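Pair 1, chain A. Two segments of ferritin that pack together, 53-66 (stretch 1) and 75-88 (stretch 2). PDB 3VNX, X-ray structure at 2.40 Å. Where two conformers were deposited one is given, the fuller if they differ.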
# COMPACT_ATOMS: atom_id res chain seq x y z
N THR A 53 5.72 -20.60 -49.36
CA THR A 53 6.63 -20.01 -50.35
C THR A 53 6.80 -18.51 -50.11
O THR A 53 7.93 -17.99 -50.09
CB THR A 53 6.13 -20.21 -51.80
OG1 THR A 53 6.20 -21.59 -52.15
CG2 THR A 53 6.99 -19.42 -52.78
N ILE A 54 5.68 -17.82 -49.92
CA ILE A 54 5.71 -16.37 -49.71
C ILE A 54 6.47 -15.99 -48.42
O ILE A 54 7.16 -14.97 -48.36
CB ILE A 54 4.29 -15.79 -49.70
CG1 ILE A 54 3.67 -15.90 -51.09
CG2 ILE A 54 4.30 -14.35 -49.22
CD1 ILE A 54 2.22 -15.49 -51.12
N SER A 55 6.34 -16.82 -47.40
CA SER A 55 7.12 -16.63 -46.19
C SER A 55 8.61 -16.66 -46.52
O SER A 55 9.38 -15.84 -46.01
CB SER A 55 6.77 -17.71 -45.17
OG SER A 55 7.68 -17.68 -44.10
N TYR A 56 9.01 -17.59 -47.39
CA TYR A 56 10.42 -17.79 -47.72
C TYR A 56 10.93 -16.60 -48.53
O TYR A 56 12.04 -16.09 -48.31
CB TYR A 56 10.55 -19.09 -48.51
CG TYR A 56 11.89 -19.82 -48.45
CD1 TYR A 56 12.51 -20.09 -47.24
CD2 TYR A 56 12.49 -20.29 -49.62
CE1 TYR A 56 13.72 -20.80 -47.20
CE2 TYR A 56 13.69 -20.99 -49.60
CZ TYR A 56 14.30 -21.25 -48.39
OH TYR A 56 15.50 -21.94 -48.37
N VAL A 57 10.11 -16.16 -49.47
CA VAL A 57 10.43 -14.99 -50.27
C VAL A 57 10.60 -13.78 -49.38
O VAL A 57 11.55 -13.01 -49.54
CB VAL A 57 9.32 -14.69 -51.27
CG1 VAL A 57 9.59 -13.37 -51.97
CG2 VAL A 57 9.18 -15.83 -52.26
N TYR A 58 9.67 -13.60 -48.44
CA TYR A 58 9.77 -12.48 -47.52
C TYR A 58 11.05 -12.54 -46.69
O TYR A 58 11.65 -11.51 -46.39
CB TYR A 58 8.54 -12.37 -46.63
CG TYR A 58 7.39 -11.70 -47.35
CD1 TYR A 58 7.64 -10.85 -48.42
CD2 TYR A 58 6.07 -11.91 -46.97
CE1 TYR A 58 6.60 -10.23 -49.09
CE2 TYR A 58 5.02 -11.29 -47.64
CZ TYR A 58 5.30 -10.44 -48.71
OH TYR A 58 4.28 -9.81 -49.41
N HIS A 59 11.46 -13.76 -46.35
CA HIS A 59 12.69 -13.93 -45.60
C HIS A 59 13.89 -13.50 -46.45
O HIS A 59 14.85 -12.92 -45.94
CB HIS A 59 12.85 -15.37 -45.12
CG HIS A 59 13.63 -15.49 -43.85
ND1 HIS A 59 13.74 -16.67 -43.14
CD2 HIS A 59 14.32 -14.57 -43.14
CE1 HIS A 59 14.47 -16.47 -42.07
NE2 HIS A 59 14.85 -15.20 -42.04
N ALA A 60 13.83 -13.78 -47.75
CA ALA A 60 14.91 -13.35 -48.64
C ALA A 60 14.97 -11.81 -48.71
O ALA A 60 16.06 -11.21 -48.68
CB ALA A 60 14.75 -13.97 -50.03
N LEU A 61 13.80 -11.17 -48.77
CA LEU A 61 13.74 -9.72 -48.81
C LEU A 61 14.38 -9.14 -47.57
O LEU A 61 15.11 -8.14 -47.61
CB LEU A 61 12.29 -9.26 -48.91
CG LEU A 61 11.80 -9.32 -50.36
CD1 LEU A 61 10.27 -9.27 -50.43
CD2 LEU A 61 12.43 -8.19 -51.15
N HIS A 62 14.13 -9.80 -46.45
CA HIS A 62 14.71 -9.38 -45.19
C HIS A 62 16.24 -9.36 -45.29
O HIS A 62 16.90 -8.38 -44.88
CB HIS A 62 14.28 -10.30 -44.06
CG HIS A 62 15.19 -10.25 -42.88
ND1 HIS A 62 15.18 -9.22 -41.97
CD2 HIS A 62 16.18 -11.09 -42.49
CE1 HIS A 62 16.11 -9.44 -41.05
NE2 HIS A 62 16.73 -10.57 -41.34
N SER A 63 16.81 -10.45 -45.80
CA SER A 63 18.27 -10.53 -45.87
C SER A 63 18.83 -9.47 -46.80
O SER A 63 19.93 -8.97 -46.59
CB SER A 63 18.72 -11.93 -46.30
OG SER A 63 18.68 -12.81 -45.19
N TYR A 64 18.06 -9.12 -47.82
CA TYR A 64 18.52 -8.08 -48.73
C TYR A 64 18.67 -6.74 -47.98
O TYR A 64 19.73 -6.11 -48.02
CB TYR A 64 17.63 -7.97 -49.98
CG TYR A 64 18.07 -6.83 -50.86
CD1 TYR A 64 19.12 -7.00 -51.78
CD2 TYR A 64 17.48 -5.57 -50.76
CE1 TYR A 64 19.55 -5.95 -52.57
CE2 TYR A 64 17.91 -4.51 -51.55
CZ TYR A 64 18.94 -4.71 -52.46
OH TYR A 64 19.37 -3.66 -53.24
N PHE A 65 17.63 -6.33 -47.25
CA PHE A 65 17.67 -5.06 -46.54
C PHE A 65 18.58 -5.07 -45.31
O PHE A 65 19.03 -4.01 -44.85
CB PHE A 65 16.26 -4.57 -46.20
CG PHE A 65 15.46 -4.22 -47.41
CD1 PHE A 65 15.64 -2.99 -48.04
CD2 PHE A 65 14.57 -5.13 -47.96
CE1 PHE A 65 14.92 -2.66 -49.19
CE2 PHE A 65 13.84 -4.82 -49.10
CZ PHE A 65 14.02 -3.57 -49.72
N ALA A 66 18.90 -6.26 -44.82
CA ALA A 66 19.90 -6.42 -43.76
C ALA A 66 21.33 -6.14 -44.23
O ALA A 66 22.21 -5.91 -43.40
CB ALA A 66 19.81 -7.81 -43.13
N PHE A 75 13.10 -1.85 -42.96
CA PHE A 75 12.53 -2.69 -44.01
C PHE A 75 12.88 -4.15 -43.68
O PHE A 75 12.04 -5.06 -43.84
CB PHE A 75 13.08 -2.29 -45.39
CG PHE A 75 12.42 -1.07 -45.99
CD1 PHE A 75 11.44 -1.20 -46.97
CD2 PHE A 75 12.78 0.21 -45.59
CE1 PHE A 75 10.84 -0.10 -47.52
CE2 PHE A 75 12.17 1.32 -46.13
CZ PHE A 75 11.20 1.17 -47.09
N ALA A 76 14.10 -4.36 -43.20
CA ALA A 76 14.53 -5.71 -42.85
C ALA A 76 13.63 -6.31 -41.77
O ALA A 76 13.21 -7.47 -41.85
CB ALA A 76 16.00 -5.74 -42.43
N LYS A 77 13.32 -5.52 -40.75
CA LYS A 77 12.49 -6.00 -39.65
C LYS A 77 11.10 -6.31 -40.18
O LYS A 77 10.52 -7.39 -39.91
CB LYS A 77 12.43 -4.94 -38.55
CG LYS A 77 11.47 -5.21 -37.40
CD LYS A 77 11.71 -4.21 -36.25
CE LYS A 77 10.64 -4.32 -35.15
NZ LYS A 77 9.26 -4.01 -35.64
N PHE A 78 10.57 -5.37 -40.95
CA PHE A 78 9.28 -5.53 -41.58
C PHE A 78 9.17 -6.86 -42.34
O PHE A 78 8.17 -7.57 -42.23
CB PHE A 78 9.01 -4.38 -42.55
CG PHE A 78 7.71 -4.50 -43.27
CD1 PHE A 78 6.54 -4.00 -42.70
CD2 PHE A 78 7.64 -5.12 -44.52
CE1 PHE A 78 5.33 -4.11 -43.36
CE2 PHE A 78 6.44 -5.23 -45.19
CZ PHE A 78 5.27 -4.72 -44.61
N PHE A 79 10.20 -7.20 -43.10
CA PHE A 79 10.12 -8.43 -43.86
C PHE A 79 10.31 -9.68 -43.03
O PHE A 79 9.70 -10.71 -43.32
CB PHE A 79 11.03 -8.39 -45.09
CG PHE A 79 10.52 -7.50 -46.16
CD1 PHE A 79 9.27 -7.75 -46.73
CD2 PHE A 79 11.25 -6.41 -46.59
CE1 PHE A 79 8.77 -6.93 -47.72
CE2 PHE A 79 10.76 -5.58 -47.59
CZ PHE A 79 9.52 -5.84 -48.16
N LYS A 80 11.13 -9.61 -41.99
CA LYS A 80 11.24 -10.76 -41.10
C LYS A 80 9.87 -11.05 -40.48
O LYS A 80 9.44 -12.21 -40.43
CB LYS A 80 12.31 -10.56 -40.02
CG LYS A 80 12.35 -11.69 -38.99
CD LYS A 80 12.44 -13.08 -39.65
CE LYS A 80 12.89 -14.17 -38.67
NZ LYS A 80 11.94 -14.38 -37.54
N GLU A 81 9.18 -10.00 -40.03
CA GLU A 81 7.86 -10.16 -39.43
C GLU A 81 6.87 -10.70 -40.46
O GLU A 81 6.14 -11.66 -40.21
CB GLU A 81 7.39 -8.84 -38.83
CG GLU A 81 8.22 -8.41 -37.62
CD GLU A 81 8.00 -6.97 -37.21
OE1 GLU A 81 7.36 -6.20 -37.98
OE2 GLU A 81 8.47 -6.60 -36.12
N ALA A 82 6.84 -10.08 -41.64
CA ALA A 82 5.96 -10.59 -42.69
C ALA A 82 6.26 -12.07 -42.94
O ALA A 82 5.34 -12.87 -43.13
CB ALA A 82 6.10 -9.77 -43.98
N SER A 83 7.55 -12.44 -42.89
CA SER A 83 7.91 -13.85 -43.08
C SER A 83 7.37 -14.75 -41.97
O SER A 83 6.76 -15.79 -42.24
CB SER A 83 9.42 -14.03 -43.25
OG SER A 83 9.72 -15.41 -43.32
N ASP A 84 7.59 -14.36 -40.72
CA ASP A 84 6.97 -15.07 -39.59
C ASP A 84 5.45 -15.20 -39.78
O ASP A 84 4.88 -16.28 -39.58
CB ASP A 84 7.24 -14.34 -38.26
CG ASP A 84 8.71 -14.28 -37.91
OD1 ASP A 84 9.52 -14.97 -38.55
OD2 ASP A 84 9.07 -13.52 -36.98
N GLU A 85 4.81 -14.10 -40.17
CA GLU A 85 3.35 -14.05 -40.29
C GLU A 85 2.83 -14.99 -41.38
O GLU A 85 1.82 -15.68 -41.19
CB GLU A 85 2.86 -12.61 -40.54
CG GLU A 85 1.43 -12.52 -41.10
CD GLU A 85 0.89 -11.09 -41.16
OE1 GLU A 85 1.44 -10.21 -40.48
OE2 GLU A 85 -0.10 -10.86 -41.90
N GLU A 86 3.51 -15.02 -42.53
CA GLU A 86 3.06 -15.88 -43.63
C GLU A 86 3.23 -17.36 -43.27
O GLU A 86 2.42 -18.21 -43.67
CB GLU A 86 3.77 -15.57 -44.95
CG GLU A 86 3.40 -14.24 -45.57
CD GLU A 86 1.92 -14.11 -45.91
OE1 GLU A 86 1.24 -13.24 -45.32
OE2 GLU A 86 1.43 -14.85 -46.80
N ARG A 87 4.30 -17.65 -42.52
CA ARG A 87 4.57 -19.02 -42.09
C ARG A 87 3.50 -19.47 -41.12
O ARG A 87 3.07 -20.63 -41.14
CB ARG A 87 5.95 -19.13 -41.45
CG ARG A 87 6.24 -20.47 -40.83
CD ARG A 87 7.73 -20.63 -40.53
NE ARG A 87 8.04 -21.83 -39.76
CZ ARG A 87 7.93 -21.93 -38.43
NH1 ARG A 87 7.51 -20.88 -37.71
NH2 ARG A 87 8.26 -23.07 -37.82
N GLU A 88 3.05 -18.55 -40.27
CA GLU A 88 1.94 -18.81 -39.36
C GLU A 88 0.63 -19.00 -40.14
O GLU A 88 -0.21 -19.80 -39.74
CB GLU A 88 1.83 -17.69 -38.30
CG GLU A 88 0.58 -17.76 -37.39
CD GLU A 88 0.48 -19.03 -36.51
OE1 GLU A 88 -0.66 -19.54 -36.34
OE2 GLU A 88 1.51 -19.51 -35.99

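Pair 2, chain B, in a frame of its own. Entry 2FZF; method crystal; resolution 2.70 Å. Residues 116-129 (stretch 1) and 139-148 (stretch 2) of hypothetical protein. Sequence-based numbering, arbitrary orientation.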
# COMPACT_ATOMS: atom_id res chain seq x y z
N ALA B 116 4.59 -9.01 -9.88
CA ALA B 116 5.39 -9.76 -8.93
C ALA B 116 4.84 -9.59 -7.51
O ALA B 116 4.87 -10.53 -6.73
CB ALA B 116 6.83 -9.30 -9.00
N GLU B 117 4.33 -8.41 -7.18
CA GLU B 117 3.79 -8.20 -5.84
C GLU B 117 2.46 -8.94 -5.72
O GLU B 117 2.07 -9.40 -4.63
CB GLU B 117 3.59 -6.71 -5.56
CG GLU B 117 4.85 -5.84 -5.67
CD GLU B 117 5.87 -6.11 -4.58
OE1 GLU B 117 6.64 -7.09 -4.68
OE2 GLU B 117 5.91 -5.34 -3.60
N GLU B 118 1.78 -9.07 -6.85
CA GLU B 118 0.51 -9.77 -6.91
C GLU B 118 0.76 -11.22 -6.55
O GLU B 118 0.17 -11.75 -5.60
CB GLU B 118 -0.07 -9.68 -8.32
CG GLU B 118 -1.40 -10.38 -8.51
CD GLU B 118 -1.89 -10.33 -9.95
OE1 GLU B 118 -1.19 -10.86 -10.84
OE2 GLU B 118 -2.97 -9.75 -10.19
N ILE B 119 1.64 -11.88 -7.29
CA ILE B 119 1.91 -13.28 -6.98
C ILE B 119 2.52 -13.48 -5.60
O ILE B 119 2.27 -14.50 -4.98
CB ILE B 119 2.82 -13.96 -8.06
CG1 ILE B 119 2.01 -14.25 -9.33
CG2 ILE B 119 3.36 -15.29 -7.54
CD1 ILE B 119 1.80 -13.04 -10.22
N ALA B 120 3.30 -12.51 -5.11
CA ALA B 120 3.94 -12.62 -3.79
C ALA B 120 2.97 -12.64 -2.61
O ALA B 120 3.07 -13.49 -1.71
CB ALA B 120 4.95 -11.50 -3.61
N ALA B 121 2.03 -11.70 -2.59
CA ALA B 121 1.06 -11.65 -1.51
C ALA B 121 0.21 -12.91 -1.56
O ALA B 121 -0.08 -13.51 -0.52
CB ALA B 121 0.17 -10.41 -1.64
N GLU B 122 -0.18 -13.32 -2.76
CA GLU B 122 -0.99 -14.53 -2.93
C GLU B 122 -0.22 -15.76 -2.48
O GLU B 122 -0.81 -16.75 -2.04
CB GLU B 122 -1.42 -14.67 -4.39
CG GLU B 122 -2.14 -15.97 -4.71
CD GLU B 122 -2.82 -15.93 -6.08
OE1 GLU B 122 -2.31 -15.22 -6.98
OE2 GLU B 122 -3.87 -16.63 -6.24
N PHE B 123 1.10 -15.67 -2.61
CA PHE B 123 2.03 -16.73 -2.21
C PHE B 123 2.03 -16.81 -0.66
O PHE B 123 1.76 -17.86 -0.09
CB PHE B 123 3.44 -16.39 -2.77
CG PHE B 123 4.49 -17.46 -2.52
CD1 PHE B 123 5.16 -17.52 -1.30
CD2 PHE B 123 4.83 -18.37 -3.51
CE1 PHE B 123 6.16 -18.47 -1.07
CE2 PHE B 123 5.83 -19.32 -3.30
CZ PHE B 123 6.50 -19.37 -2.08
N TYR B 124 2.29 -15.69 -0.00
CA TYR B 124 2.32 -15.65 1.45
C TYR B 124 0.98 -15.98 2.09
O TYR B 124 0.89 -16.26 3.29
CB TYR B 124 2.78 -14.30 1.92
CG TYR B 124 4.22 -14.02 1.61
CD1 TYR B 124 5.22 -14.94 1.97
CD2 TYR B 124 4.60 -12.83 1.01
CE1 TYR B 124 6.56 -14.66 1.74
CE2 TYR B 124 5.93 -12.55 0.77
CZ TYR B 124 6.91 -13.46 1.14
OH TYR B 124 8.23 -13.15 0.96
N LEU B 125 -0.08 -15.91 1.28
CA LEU B 125 -1.43 -16.22 1.74
C LEU B 125 -1.55 -17.73 1.84
O LEU B 125 -2.14 -18.25 2.79
CB LEU B 125 -2.46 -15.72 0.73
CG LEU B 125 -3.15 -14.40 1.10
CD1 LEU B 125 -4.07 -13.95 -0.03
CD2 LEU B 125 -3.91 -14.61 2.40
N LYS B 126 -0.98 -18.42 0.86
CA LYS B 126 -1.01 -19.87 0.84
C LYS B 126 -0.06 -20.42 1.89
O LYS B 126 -0.43 -21.27 2.70
CB LYS B 126 -0.62 -20.41 -0.54
CG LYS B 126 -0.43 -21.95 -0.57
CD LYS B 126 -1.62 -22.73 0.03
CE LYS B 126 -1.27 -24.20 0.31
NZ LYS B 126 -0.82 -24.94 -0.91
N LEU B 127 1.17 -19.92 1.88
CA LEU B 127 2.19 -20.36 2.83
C LEU B 127 1.64 -20.21 4.24
O LEU B 127 2.01 -20.95 5.15
CB LEU B 127 3.46 -19.52 2.67
CG LEU B 127 4.78 -20.29 2.55
CD1 LEU B 127 4.71 -21.26 1.40
CD2 LEU B 127 5.92 -19.31 2.35
N GLU B 128 0.74 -19.24 4.41
CA GLU B 128 0.14 -19.01 5.71
C GLU B 128 -0.68 -20.21 6.16
O GLU B 128 -0.65 -20.59 7.33
CB GLU B 128 -0.79 -17.80 5.67
CG GLU B 128 -1.67 -17.72 6.89
CD GLU B 128 -2.58 -16.53 6.87
OE1 GLU B 128 -3.28 -16.34 5.85
OE2 GLU B 128 -2.61 -15.79 7.88
N GLU B 129 -1.42 -20.78 5.22
CA GLU B 129 -2.25 -21.93 5.50
C GLU B 129 -1.44 -23.22 5.46
O GLU B 129 -1.74 -24.16 6.19
CB GLU B 129 -3.39 -22.01 4.49
CG GLU B 129 -4.23 -20.73 4.38
CD GLU B 129 -4.88 -20.29 5.70
OE1 GLU B 129 -5.69 -19.33 5.67
OE2 GLU B 129 -4.59 -20.89 6.76
N LEU B 139 3.22 -14.11 10.67
CA LEU B 139 4.30 -13.55 9.88
C LEU B 139 3.93 -13.60 8.40
O LEU B 139 4.21 -12.67 7.64
CB LEU B 139 5.60 -14.34 10.09
CG LEU B 139 6.58 -13.86 11.16
CD1 LEU B 139 7.16 -12.52 10.73
CD2 LEU B 139 5.89 -13.76 12.51
N MET B 140 3.30 -14.70 8.00
CA MET B 140 2.89 -14.88 6.61
C MET B 140 1.83 -13.87 6.24
O MET B 140 1.92 -13.24 5.19
CB MET B 140 2.37 -16.30 6.41
CG MET B 140 3.24 -17.14 5.50
SD MET B 140 4.93 -17.21 6.07
CE MET B 140 5.80 -16.66 4.64
N ARG B 141 0.85 -13.72 7.12
CA ARG B 141 -0.25 -12.77 6.94
C ARG B 141 0.31 -11.34 6.85
O ARG B 141 -0.07 -10.57 5.97
CB ARG B 141 -1.21 -12.90 8.14
CG ARG B 141 -2.53 -12.16 8.00
CD ARG B 141 -3.42 -12.79 6.95
NE ARG B 141 -4.75 -12.18 6.89
CZ ARG B 141 -5.80 -12.75 6.30
NH1 ARG B 141 -6.97 -12.13 6.29
NH2 ARG B 141 -5.69 -13.94 5.73
N TYR B 142 1.22 -11.00 7.76
CA TYR B 142 1.85 -9.68 7.77
C TYR B 142 2.58 -9.42 6.45
O TYR B 142 2.46 -8.34 5.87
CB TYR B 142 2.83 -9.58 8.95
CG TYR B 142 3.71 -8.34 8.94
CD1 TYR B 142 4.95 -8.34 8.29
CD2 TYR B 142 3.28 -7.16 9.54
CE1 TYR B 142 5.74 -7.19 8.24
CE2 TYR B 142 4.05 -6.00 9.50
CZ TYR B 142 5.28 -6.02 8.85
OH TYR B 142 6.04 -4.87 8.78
N LEU B 143 3.34 -10.42 6.00
CA LEU B 143 4.09 -10.33 4.76
C LEU B 143 3.13 -10.18 3.56
O LEU B 143 3.33 -9.32 2.69
CB LEU B 143 4.99 -11.57 4.60
CG LEU B 143 6.22 -11.68 5.51
CD1 LEU B 143 6.80 -13.09 5.47
CD2 LEU B 143 7.26 -10.66 5.08
N ALA B 144 2.08 -11.00 3.53
CA ALA B 144 1.07 -10.95 2.47
C ALA B 144 0.35 -9.59 2.39
O ALA B 144 0.17 -9.04 1.29
CB ALA B 144 0.05 -12.06 2.67
N ASP B 145 -0.07 -9.04 3.53
CA ASP B 145 -0.76 -7.75 3.53
C ASP B 145 0.15 -6.60 3.11
O ASP B 145 -0.28 -5.67 2.41
CB ASP B 145 -1.39 -7.47 4.90
CG ASP B 145 -2.70 -8.24 5.10
OD1 ASP B 145 -3.21 -8.82 4.11
OD2 ASP B 145 -3.22 -8.26 6.24
N MET B 146 1.40 -6.67 3.54
CA MET B 146 2.41 -5.70 3.17
C MET B 146 2.60 -5.77 1.65
O MET B 146 2.69 -4.75 0.99
CB MET B 146 3.75 -6.03 3.85
CG MET B 146 3.90 -5.54 5.29
SD MET B 146 3.46 -3.80 5.46
CE MET B 146 4.71 -2.95 4.44
N GLU B 147 2.66 -6.99 1.10
CA GLU B 147 2.83 -7.17 -0.34
C GLU B 147 1.59 -6.69 -1.08
O GLU B 147 1.67 -6.02 -2.12
CB GLU B 147 3.09 -8.64 -0.66
CG GLU B 147 4.48 -9.15 -0.26
CD GLU B 147 5.59 -8.49 -1.05
OE1 GLU B 147 5.93 -7.32 -0.76
OE2 GLU B 147 6.12 -9.12 -1.99
N ARG B 148 0.43 -7.05 -0.55
CA ARG B 148 -0.85 -6.66 -1.11
C ARG B 148 -0.88 -5.13 -1.19
O ARG B 148 -1.36 -4.57 -2.17
CB ARG B 148 -1.97 -7.19 -0.21
CG ARG B 148 -3.38 -7.07 -0.76
CD ARG B 148 -3.65 -8.02 -1.92
NE ARG B 148 -5.05 -7.92 -2.35
CZ ARG B 148 -6.09 -8.32 -1.61
NH1 ARG B 148 -5.88 -8.86 -0.41
NH2 ARG B 148 -7.33 -8.16 -2.06

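What backbone arrangement do the two pairs share? Each is a pair of antiparallel helices packed very closely: the axes approach to 7.6 Å at 164° in pair 1 and to 7.7 Å at 162° in pair 2, and 14 central residues superpose with an RMSD of 0.3 Å. Small residues face each other at the nearest backbone approach of each pair. A:Ser55 and A:Ser83, with CA atoms 4.2 Å apart, fill that place in pair 1; B:Ala121 and B:Ala144, with CA atoms 4.0 Å apart, fill it in pair 2.

How do serine and alanine serve the same close crossing? In pair 1 the serines exchange hydrogen bonds with each other's backbone: A:Ser83 OG donates to A:Ser55 O at 2.7 Å, and A:Ser55 OG donates to A:Ser83 O at 2.8 Å. Each bond spans the interface, so the small side chains also tie the helices together. The alanines of pair 2 have no hydroxyl and pack by contact alone, with B:Ala121 CB 3.2 Å from B:Ala144 O.

Which large side chain keeps its role? A:Tyr58 and B:Tyr124 match, their side-chain centres 0.5 Å apart after superposition, and each is a knob in a hole of four residues. Around A:Tyr58 these are A:Phe79, A:Ala82, A:Ser83 and A:Glu86; around B:Tyr124 they are the matching B:Met140, B:Leu143, B:Ala144 and B:Glu147. In both, the glutamate CG lies at the ring edge, A:Glu86 CG 3.8 Å from A:Tyr58 CD2 and B:Glu147 CG 3.8 Å from B:Tyr124 CE2. The rings are turned differently, chi2 -24° in A:Tyr58 and -52° in B:Tyr124: B:Leu143 CB lies over the face of the B:Tyr124 ring, 3.8 Å from B:Tyr124 CD2, while A:Ala82 CB approaches A:Tyr58 CD2 obliquely at 3.7 Å.

How do an aromatic ring and a flexible chain fill the next layer? The ring of A:Phe79 receives A:Leu61 CB over one face, 3.7 Å from A:Phe79 CG. In pair 2, B:Met140 reaches the matching leucine with its terminal methyl, B:Met140 CE lying 3.5 Å from B:Leu127 CD2 and also 3.2 Å from B:Tyr124 CD1.

What becomes of the polar position beside this layer? In pair 1, A:His62 ND1 donates to A:Ala76 O at 2.6 Å. At the matched positions, A:Lys80 CB packs over the A:His62 ring, 3.7 Å from A:His62 ND1, whereas B:Arg141 and B:Glu128 form a salt bridge, with a weak hydrogen bond from B:Arg141 NH2 to B:Glu128 OE1 at 3.4 Å.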